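Local atomic coordinates of alanine racemase (Oenococcus oeni PSU-1, PDB entry 3HUR), a protein that belongs to the alanine racemase family, joining an N-terminal domain of the TIM-barrel type to a C-terminal domain built mainly of beta-strands. Residues 108-113 with 148-153; 157-162 with 194-199; 93-98 with 114-119. All coordinates share one frame; numbering follows the deposited sequence.

Contact 1 (108-113 with 148-153); sequences PSLAWL and KKIIDK
Leu113, in the short helix 110-114, and Ile150, near the end of helix 141-153, bring the two backbones closest, with 7.3 Å between their CA atoms. Two helices of the barrel's outer layer thus meet mainly through branched aliphatic side chains, and no hydrogen bond passes between the two segments.

Leu113 divides its two methyls between neighbouring isoleucines. Its CD1 lies 3.9 Å from Ile151 CD1, and the two side chains cross at about a right angle. In Ile151 the first torsion, with CG1 opposite the carbonyl carbon (chi1 -79°), sends the ethyl arm across the interface, and the second (chi2 148°) sets the terminal methyl that does the touching. The other methyl, Leu113 CD2, sits more loosely against Ile150, 4.4 Å from the CG2 branch, and the same branch approaches the carbonyl oxygen of Leu113. Ile150 uses its second arm separately, placing CD1 4.3 Å from Leu110 CD1 one turn earlier in the short helix. Leu110 and Leu113 both also touch Ala147, whose small side chain belongs to the same longer helix, while Leu113 and Ile151 share Ile107 of strand 103-107 and Leu157 of strand 157-163 beneath them.

Two polar interactions lie within the segments. Ser109 is the N-cap of the short helix, its OG accepting from Trp112 N at 3.1 Å in a nearly straight bond (163°). One turn apart on the longer helix, Lys148 NZ and Asp152 OD2 form a salt bridge of 2.9 Å, made on the syn lone pair of the carboxylate. The chemistry of the interface itself is therefore nondirectional: shape and hydrophobic burial join the helices, and the cap and the salt bridge stay within their own segments.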
loop_
_atom_site.group_PDB
_atom_site.type_symbol
_atom_site.label_atom_id
_atom_site.label_comp_id
_atom_site.label_asym_id
_atom_site.label_seq_id
_atom_site.Cartn_x
_atom_site.Cartn_y
_atom_site.Cartn_z
ATOM N N PRO A 108 36.284 -14.491 -13.193
ATOM C CA PRO A 108 35.090 -15.267 -12.988
ATOM C C PRO A 108 35.242 -16.755 -13.226
ATOM O O PRO A 108 34.428 -17.531 -12.711
ATOM C CB PRO A 108 34.141 -14.680 -14.036
ATOM C CG PRO A 108 35.024 -14.371 -15.147
ATOM C CD PRO A 108 36.261 -13.818 -14.498
ATOM N N SER A 109 36.239 -17.135 -14.038
ATOM C CA SER A 109 36.405 -18.520 -14.520
ATOM C C SER A 109 37.789 -18.723 -15.146
ATOM O O SER A 109 38.349 -17.775 -15.688
ATOM C CB SER A 109 35.325 -18.857 -15.571
ATOM O OG SER A 109 35.766 -18.513 -16.876
ATOM N N LEU A 110 38.304 -19.961 -15.113
ATOM C CA LEU A 110 39.553 -20.294 -15.817
ATOM C C LEU A 110 39.485 -19.985 -17.307
ATOM O O LEU A 110 40.428 -19.426 -17.878
ATOM C CB LEU A 110 39.973 -21.760 -15.607
ATOM C CG LEU A 110 41.399 -22.107 -16.104
ATOM C CD1 LEU A 110 42.443 -21.358 -15.313
ATOM C CD2 LEU A 110 41.670 -23.609 -16.051
ATOM N N ALA A 111 38.378 -20.319 -17.945
ATOM C CA ALA A 111 38.228 -19.996 -19.378
ATOM C C ALA A 111 38.529 -18.500 -19.681
ATOM O O ALA A 111 39.292 -18.162 -20.611
ATOM C CB ALA A 111 36.834 -20.388 -19.863
ATOM N N TRP A 112 37.955 -17.628 -18.854
ATOM C CA TRP A 112 38.105 -16.173 -18.994
ATOM C C TRP A 112 39.571 -15.747 -18.995
ATOM O O TRP A 112 39.972 -14.894 -19.772
ATOM C CB TRP A 112 37.327 -15.460 -17.858
ATOM C CG TRP A 112 37.376 -13.942 -17.895
ATOM C CD1 TRP A 112 36.425 -13.107 -18.395
ATOM C CD2 TRP A 112 38.436 -13.099 -17.416
ATOM N NE1 TRP A 112 36.821 -11.807 -18.257
ATOM C CE2 TRP A 112 38.056 -11.773 -17.672
ATOM C CE3 TRP A 112 39.679 -13.340 -16.826
ATOM C CZ2 TRP A 112 38.855 -10.699 -17.341
ATOM C CZ3 TRP A 112 40.470 -12.269 -16.500
ATOM C CH2 TRP A 112 40.055 -10.965 -16.752
ATOM N N LEU A 113 40.359 -16.336 -18.096
ATOM C CA LEU A 113 41.815 -16.048 -17.978
ATOM C C LEU A 113 42.603 -16.570 -19.151
ATOM O O LEU A 113 43.511 -15.913 -19.623
ATOM C CB LEU A 113 42.411 -16.685 -16.718
ATOM C CG LEU A 113 42.691 -15.793 -15.518
ATOM C CD1 LEU A 113 43.402 -16.613 -14.422
ATOM C CD2 LEU A 113 43.510 -14.589 -15.936
ATOM N N LYS A 148 46.695 -19.556 -11.212
ATOM C CA LYS A 148 47.846 -18.867 -10.562
ATOM C C LYS A 148 49.070 -18.858 -11.458
ATOM O O LYS A 148 49.838 -17.899 -11.433
ATOM C CB LYS A 148 48.213 -19.543 -9.252
ATOM C CG LYS A 148 49.297 -18.837 -8.465
ATOM C CD LYS A 148 49.659 -19.625 -7.169
ATOM C CE LYS A 148 50.561 -18.814 -6.190
ATOM N NZ LYS A 148 51.786 -18.241 -6.835
ATOM N N LYS A 149 49.226 -19.936 -12.240
ATOM C CA LYS A 149 50.251 -20.041 -13.286
ATOM C C LYS A 149 50.077 -18.973 -14.330
ATOM O O LYS A 149 51.048 -18.330 -14.672
ATOM C CB LYS A 149 50.240 -21.426 -13.991
ATOM N N ILE A 150 48.858 -18.791 -14.848
ATOM C CA ILE A 150 48.633 -17.821 -15.930
ATOM C C ILE A 150 48.857 -16.429 -15.441
ATOM O O ILE A 150 49.437 -15.619 -16.150
ATOM C CB ILE A 150 47.244 -17.905 -16.549
ATOM C CG1 ILE A 150 47.084 -19.240 -17.273
ATOM C CG2 ILE A 150 47.012 -16.710 -17.536
ATOM C CD1 ILE A 150 45.654 -19.624 -17.544
ATOM N N ILE A 151 48.452 -16.162 -14.208
ATOM C CA ILE A 151 48.669 -14.850 -13.583
ATOM C C ILE A 151 50.129 -14.557 -13.335
ATOM O O ILE A 151 50.626 -13.518 -13.741
ATOM C CB ILE A 151 47.888 -14.716 -12.237
ATOM C CG1 ILE A 151 46.411 -14.406 -12.519
ATOM C CG2 ILE A 151 48.510 -13.643 -11.338
ATOM C CD1 ILE A 151 45.434 -14.979 -11.495
ATOM N N ASP A 152 50.806 -15.465 -12.630
ATOM C CA ASP A 152 52.254 -15.328 -12.361
ATOM C C ASP A 152 53.054 -15.101 -13.638
ATOM O O ASP A 152 53.825 -14.149 -13.753
ATOM C CB ASP A 152 52.775 -16.568 -11.645
ATOM C CG ASP A 152 52.416 -16.588 -10.176
ATOM O OD1 ASP A 152 52.061 -15.526 -9.624
ATOM O OD2 ASP A 152 52.514 -17.668 -9.563
ATOM N N LYS A 153 52.834 -15.965 -14.617
ATOM C CA LYS A 153 53.517 -15.821 -15.905
ATOM C C LYS A 153 53.274 -14.447 -16.551
ATOM O O LYS A 153 54.155 -13.936 -17.229
ATOM C CB LYS A 153 53.110 -16.944 -16.870
ATOM C CG LYS A 153 54.261 -17.460 -17.772
ATOM C CD LYS A 153 53.761 -18.442 -18.879
ATOM C CE LYS A 153 54.579 -18.292 -20.190
ATOM N NZ LYS A 153 53.678 -18.002 -21.360
#

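Contact 2 (157-162 with 194-199); sequences LDLFSV and QGFDPS
A methyl of Val162 stands almost squarely over the middle of the Phe196 ring: CG2 is 3.8 Å from the ring centroid and only 11° off the ring normal, a well-centred CH-pi contact. This branch lies opposite the carbonyl carbon of Val162, beside the backbone N. The setting is the TIM-barrel domain, where strand 157-163 meets the loop that follows helix 174-191 and leads to strand 201-202, the next strand of the parallel sheet.

Val162 is joined in this task by Leu159, although a regular strand would send residues three apart to opposite sides. The helix-like backbone angles of Phe160 (phi -91°, psi -36°) interrupt the alternation, consistent with both side chains pointing toward Phe196. Leu159 reaches the ring through one branch, its CD2 lying 3.9 Å from Phe196 CE1 in an oblique approach, and the side chain crosses the phenylalanine at about a right angle. The second methyl of Val162, CG1, comes to 4.2 Å from Phe196 CE2.

Around the same ring gather Leu127 of strand 123-128, Ile144 and Lys148 of helix 141-153, and Phe201 of strand 201-202. Phe196 consequently packs between barrel strands and helix 141-153. Within these two segments the contact is apolar; just beyond, Leu200 hydrogen-bonds to the strand through Val162 and Ser161.

Just past the ring the loop forms an Asx turn. Asp197 OD1 accepts a hydrogen bond from Ser199 N at 2.9 Å, from above the carboxylate plane, and Ser199 OG approaches this oxygen from the same face.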
loop_
_atom_site.group_PDB
_atom_site.type_symbol
_atom_site.label_atom_id
_atom_site.label_comp_id
_atom_site.label_asym_id
_atom_site.label_seq_id
_atom_site.Cartn_x
_atom_site.Cartn_y
_atom_site.Cartn_z
ATOM N N LEU A 157 49.193 -8.727 -15.272
ATOM C CA LEU A 157 48.140 -9.047 -14.299
ATOM C C LEU A 157 48.644 -8.811 -12.891
ATOM O O LEU A 157 49.683 -9.298 -12.512
ATOM C CB LEU A 157 47.649 -10.487 -14.430
ATOM C CG LEU A 157 46.960 -10.772 -15.765
ATOM C CD1 LEU A 157 46.617 -12.272 -15.874
ATOM C CD2 LEU A 157 45.698 -9.879 -15.921
ATOM N N ASP A 158 47.901 -8.059 -12.110
ATOM C CA ASP A 158 48.299 -7.788 -10.764
ATOM C C ASP A 158 47.210 -8.348 -9.872
ATOM O O ASP A 158 46.105 -7.865 -9.884
ATOM C CB ASP A 158 48.455 -6.299 -10.593
ATOM C CG ASP A 158 48.704 -5.915 -9.196
ATOM O OD1 ASP A 158 48.820 -6.827 -8.366
ATOM O OD2 ASP A 158 48.769 -4.696 -8.925
ATOM N N LEU A 159 47.527 -9.391 -9.123
ATOM C CA LEU A 159 46.571 -10.030 -8.261
ATOM C C LEU A 159 46.321 -9.144 -7.044
ATOM O O LEU A 159 47.208 -8.900 -6.247
ATOM C CB LEU A 159 47.111 -11.370 -7.836
ATOM C CG LEU A 159 46.167 -12.282 -7.088
ATOM C CD1 LEU A 159 44.884 -12.495 -7.850
ATOM C CD2 LEU A 159 46.899 -13.614 -6.839
ATOM N N PHE A 160 45.088 -8.655 -6.932
ATOM C CA PHE A 160 44.718 -7.696 -5.928
ATOM C C PHE A 160 44.235 -8.415 -4.713
ATOM O O PHE A 160 44.445 -7.953 -3.600
ATOM C CB PHE A 160 43.593 -6.782 -6.470
ATOM C CG PHE A 160 43.171 -5.730 -5.508
ATOM C CD1 PHE A 160 42.068 -5.915 -4.691
ATOM C CD2 PHE A 160 43.904 -4.571 -5.374
ATOM C CE1 PHE A 160 41.700 -4.948 -3.772
ATOM C CE2 PHE A 160 43.538 -3.590 -4.454
ATOM C CZ PHE A 160 42.427 -3.782 -3.659
ATOM N N SER A 161 43.546 -9.529 -4.917
ATOM C CA SER A 161 42.953 -10.284 -3.807
ATOM C C SER A 161 42.649 -11.689 -4.252
ATOM O O SER A 161 42.352 -11.916 -5.431
ATOM C CB SER A 161 41.627 -9.640 -3.313
ATOM O OG SER A 161 41.470 -9.717 -1.889
ATOM N N VAL A 162 42.698 -12.618 -3.301
ATOM C CA VAL A 162 42.115 -13.926 -3.458
ATOM C C VAL A 162 41.113 -13.976 -2.346
ATOM O O VAL A 162 41.483 -13.786 -1.171
ATOM C CB VAL A 162 43.130 -15.073 -3.260
ATOM C CG1 VAL A 162 42.418 -16.423 -3.384
ATOM C CG2 VAL A 162 44.266 -14.945 -4.248
ATOM N N GLN A 194 48.576 -23.794 -2.307
ATOM C CA GLN A 194 48.579 -23.103 -3.615
ATOM C C GLN A 194 49.727 -22.122 -3.734
ATOM O O GLN A 194 50.111 -21.760 -4.825
ATOM C CB GLN A 194 47.255 -22.380 -3.851
ATOM C CG GLN A 194 46.070 -23.334 -3.916
ATOM C CD GLN A 194 45.976 -24.079 -5.228
ATOM O OE1 GLN A 194 46.824 -23.921 -6.125
ATOM N NE2 GLN A 194 44.919 -24.886 -5.363
ATOM N N GLY A 195 50.275 -21.699 -2.610
ATOM C CA GLY A 195 51.420 -20.792 -2.618
ATOM C C GLY A 195 51.097 -19.301 -2.696
ATOM O O GLY A 195 51.983 -18.492 -3.024
ATOM N N PHE A 196 49.846 -18.928 -2.382
ATOM C CA PHE A 196 49.420 -17.536 -2.509
ATOM C C PHE A 196 50.070 -16.711 -1.438
ATOM O O PHE A 196 50.031 -17.084 -0.286
ATOM C CB PHE A 196 47.895 -17.385 -2.360
ATOM C CG PHE A 196 47.124 -17.723 -3.591
ATOM C CD1 PHE A 196 47.384 -17.073 -4.771
ATOM C CD2 PHE A 196 46.130 -18.670 -3.552
ATOM C CE1 PHE A 196 46.689 -17.375 -5.912
ATOM C CE2 PHE A 196 45.416 -18.997 -4.692
ATOM C CZ PHE A 196 45.686 -18.352 -5.874
ATOM N N ASP A 197 50.640 -15.573 -1.813
ATOM C CA ASP A 197 51.044 -14.578 -0.812
ATOM C C ASP A 197 49.825 -14.323 0.078
ATOM O O ASP A 197 48.818 -13.845 -0.384
ATOM C CB ASP A 197 51.530 -13.298 -1.493
ATOM C CG ASP A 197 51.853 -12.175 -0.505
ATOM O OD1 ASP A 197 51.472 -12.245 0.692
ATOM O OD2 ASP A 197 52.491 -11.187 -0.937
ATOM N N PRO A 198 49.904 -14.690 1.357
ATOM C CA PRO A 198 48.776 -14.628 2.262
ATOM C C PRO A 198 48.250 -13.226 2.566
ATOM O O PRO A 198 47.144 -13.083 3.109
ATOM C CB PRO A 198 49.358 -15.226 3.549
ATOM C CG PRO A 198 50.810 -14.852 3.469
ATOM C CD PRO A 198 51.116 -15.164 2.056
ATOM N N SER A 199 49.036 -12.202 2.305
ATOM C CA SER A 199 48.538 -10.855 2.503
ATOM C C SER A 199 47.459 -10.476 1.444
ATOM O O SER A 199 46.850 -9.432 1.563
ATOM C CB SER A 199 49.686 -9.862 2.454
ATOM O OG SER A 199 50.328 -10.037 1.226
#

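Contact 3 (93-98 with 114-119); sequences SDLKLF and QNLPDF
Leu95 and Phe119 are brought together by two different first torsions. In Leu95, chi1 is -103°, away from the usual staggered positions, and together with chi2 (36°) it sets the CD2 methyl against the loop; in Phe119, CG is lodged between the backbone N and the carbonyl carbon (chi1 57°), which swings the ring toward helix 95-100. The CA atoms of these two residues are 7.6 Å apart.

A single methyl then serves three partners. Leu95 CD2 lies 4.0 Å from Pro117 CG, 4.1 Å from Phe119 CD2 and 4.2 Å from Leu116 CD2. The phenyl ring is met obliquely, with the leucine crossing it at about a right angle, whereas the proline offers the puckered corner of its ring. Within the loop, Leu116 CD1 meets the edge of the Phe119 ring, in its plane.

Tyr92 packs on Leu116 and Pro117, and Leu157 of strand 157-163 lies against both Leu116 and Phe119. At the end of the segment, Phe119 O is hydrogen-bonded to Gln156 NE2.

Such apolar packing between an outer helix and the loop leading into strand 123-128 is consistent with the helical layer that surrounds the strands of a TIM barrel.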
loop_
_atom_site.group_PDB
_atom_site.type_symbol
_atom_site.label_atom_id
_atom_site.label_comp_id
_atom_site.label_asym_id
_atom_site.label_seq_id
_atom_site.Cartn_x
_atom_site.Cartn_y
_atom_site.Cartn_z
ATOM N N SER A 93 35.776 -6.208 -23.605
ATOM C CA SER A 93 35.632 -4.916 -24.251
ATOM C C SER A 93 35.826 -3.732 -23.295
ATOM O O SER A 93 36.104 -2.630 -23.752
ATOM C CB SER A 93 34.258 -4.824 -24.944
ATOM O OG SER A 93 33.192 -4.962 -24.021
ATOM N N ASP A 94 35.691 -3.935 -21.986
ATOM C CA ASP A 94 35.923 -2.839 -21.015
ATOM C C ASP A 94 37.340 -2.808 -20.471
ATOM O O ASP A 94 37.675 -1.957 -19.616
ATOM C CB ASP A 94 34.931 -2.900 -19.847
ATOM C CG ASP A 94 33.482 -2.640 -20.282
ATOM O OD1 ASP A 94 33.180 -1.525 -20.745
ATOM O OD2 ASP A 94 32.639 -3.558 -20.139
ATOM N N LEU A 95 38.181 -3.704 -20.980
ATOM C CA LEU A 95 39.571 -3.828 -20.503
ATOM C C LEU A 95 40.286 -2.497 -20.395
ATOM O O LEU A 95 40.937 -2.225 -19.385
ATOM C CB LEU A 95 40.384 -4.839 -21.341
ATOM C CG LEU A 95 40.614 -6.227 -20.706
ATOM C CD1 LEU A 95 39.401 -6.690 -19.894
ATOM C CD2 LEU A 95 41.020 -7.297 -21.723
ATOM N N LYS A 96 40.109 -1.664 -21.415
ATOM C CA LYS A 96 40.738 -0.355 -21.471
ATOM C C LYS A 96 40.210 0.519 -20.366
ATOM O O LYS A 96 40.961 1.254 -19.722
ATOM C CB LYS A 96 40.483 0.314 -22.835
ATOM N N LEU A 97 38.917 0.456 -20.116
ATOM C CA LEU A 97 38.359 1.315 -19.076
ATOM C C LEU A 97 38.919 0.919 -17.736
ATOM O O LEU A 97 39.399 1.762 -16.986
ATOM C CB LEU A 97 36.828 1.246 -19.045
ATOM C CG LEU A 97 36.142 2.133 -20.073
ATOM C CD1 LEU A 97 34.635 1.932 -19.983
ATOM C CD2 LEU A 97 36.544 3.619 -19.899
ATOM N N PHE A 98 38.866 -0.375 -17.442
ATOM C CA PHE A 98 39.410 -0.888 -16.172
ATOM C C PHE A 98 40.836 -0.445 -15.944
ATOM O O PHE A 98 41.156 0.034 -14.864
ATOM C CB PHE A 98 39.379 -2.415 -16.093
ATOM C CG PHE A 98 38.014 -3.034 -16.300
ATOM C CD1 PHE A 98 36.910 -2.582 -15.597
ATOM C CD2 PHE A 98 37.854 -4.114 -17.158
ATOM C CE1 PHE A 98 35.686 -3.166 -15.770
ATOM C CE2 PHE A 98 36.602 -4.715 -17.336
ATOM C CZ PHE A 98 35.531 -4.232 -16.656
ATOM N N GLN A 114 42.267 -17.770 -19.595
ATOM C CA GLN A 114 42.978 -18.392 -20.712
ATOM C C GLN A 114 42.762 -17.604 -21.977
ATOM O O GLN A 114 43.688 -17.465 -22.761
ATOM C CB GLN A 114 42.531 -19.848 -20.933
ATOM C CG GLN A 114 42.880 -20.770 -19.783
ATOM C CD GLN A 114 42.104 -22.078 -19.811
ATOM O OE1 GLN A 114 41.139 -22.234 -20.562
ATOM N NE2 GLN A 114 42.516 -23.018 -18.972
ATOM N N ASN A 115 41.544 -17.089 -22.167
ATOM C CA ASN A 115 41.177 -16.351 -23.391
ATOM C C ASN A 115 41.345 -14.835 -23.273
ATOM O O ASN A 115 40.969 -14.098 -24.201
ATOM C CB ASN A 115 39.727 -16.673 -23.806
ATOM C CG ASN A 115 39.504 -18.167 -24.124
ATOM O OD1 ASN A 115 40.027 -18.701 -25.111
ATOM N ND2 ASN A 115 38.712 -18.829 -23.296
ATOM N N LEU A 116 41.889 -14.359 -22.150
ATOM C CA LEU A 116 42.268 -12.950 -22.050
ATOM C C LEU A 116 42.921 -12.524 -23.344
ATOM O O LEU A 116 43.848 -13.184 -23.798
ATOM C CB LEU A 116 43.280 -12.728 -20.942
ATOM C CG LEU A 116 42.735 -12.166 -19.650
ATOM C CD1 LEU A 116 43.924 -11.712 -18.840
ATOM C CD2 LEU A 116 41.785 -11.021 -19.910
ATOM N N PRO A 117 42.432 -11.445 -23.965
ATOM C CA PRO A 117 43.174 -10.952 -25.110
ATOM C C PRO A 117 44.393 -10.147 -24.704
ATOM O O PRO A 117 44.675 -9.979 -23.520
ATOM C CB PRO A 117 42.150 -10.063 -25.852
ATOM C CG PRO A 117 41.173 -9.706 -24.866
ATOM C CD PRO A 117 41.079 -10.871 -23.919
ATOM N N ASP A 118 45.114 -9.647 -25.697
ATOM C CA ASP A 118 46.277 -8.832 -25.428
ATOM C C ASP A 118 45.843 -7.417 -25.052
ATOM O O ASP A 118 44.852 -6.909 -25.569
ATOM C CB ASP A 118 47.219 -8.850 -26.648
ATOM C CG ASP A 118 48.157 -10.074 -26.656
ATOM O OD1 ASP A 118 48.653 -10.420 -25.556
ATOM O OD2 ASP A 118 48.407 -10.680 -27.748
ATOM N N PHE A 119 46.595 -6.779 -24.154
ATOM C CA PHE A 119 46.318 -5.392 -23.739
ATOM C C PHE A 119 47.550 -4.692 -23.185
ATOM O O PHE A 119 48.496 -5.347 -22.754
ATOM C CB PHE A 119 45.208 -5.345 -22.678
ATOM C CG PHE A 119 45.499 -6.156 -21.440
ATOM C CD1 PHE A 119 46.190 -5.613 -20.379
ATOM C CD2 PHE A 119 45.054 -7.454 -21.323
ATOM C CE1 PHE A 119 46.453 -6.362 -19.239
ATOM C CE2 PHE A 119 45.319 -8.211 -20.173
ATOM C CZ PHE A 119 45.999 -7.654 -19.135
#

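How the contacts relate
The three contacts are neighbours on one side of a barrel, linked by residues that touch from one to the next. Contact 1 and contact 2, with centres about 12 Å apart, touch where Lys148 CD packs on Gln194 O at 3.2 Å. Leu157, at the start of the strand in contact 2, reaches Leu116 CD1 with its CD2 at 3.9 Å, and so joins contact 2 to contact 3 although their centres are about 20 Å apart. Contacts 1 and 3, about 13 Å apart, interleave along the chain: helix 110-114 runs from 108-113 straight into 114-119, and Ile150 CD1 packs on Gln114 CG. All three lie on one side of the chain's centre.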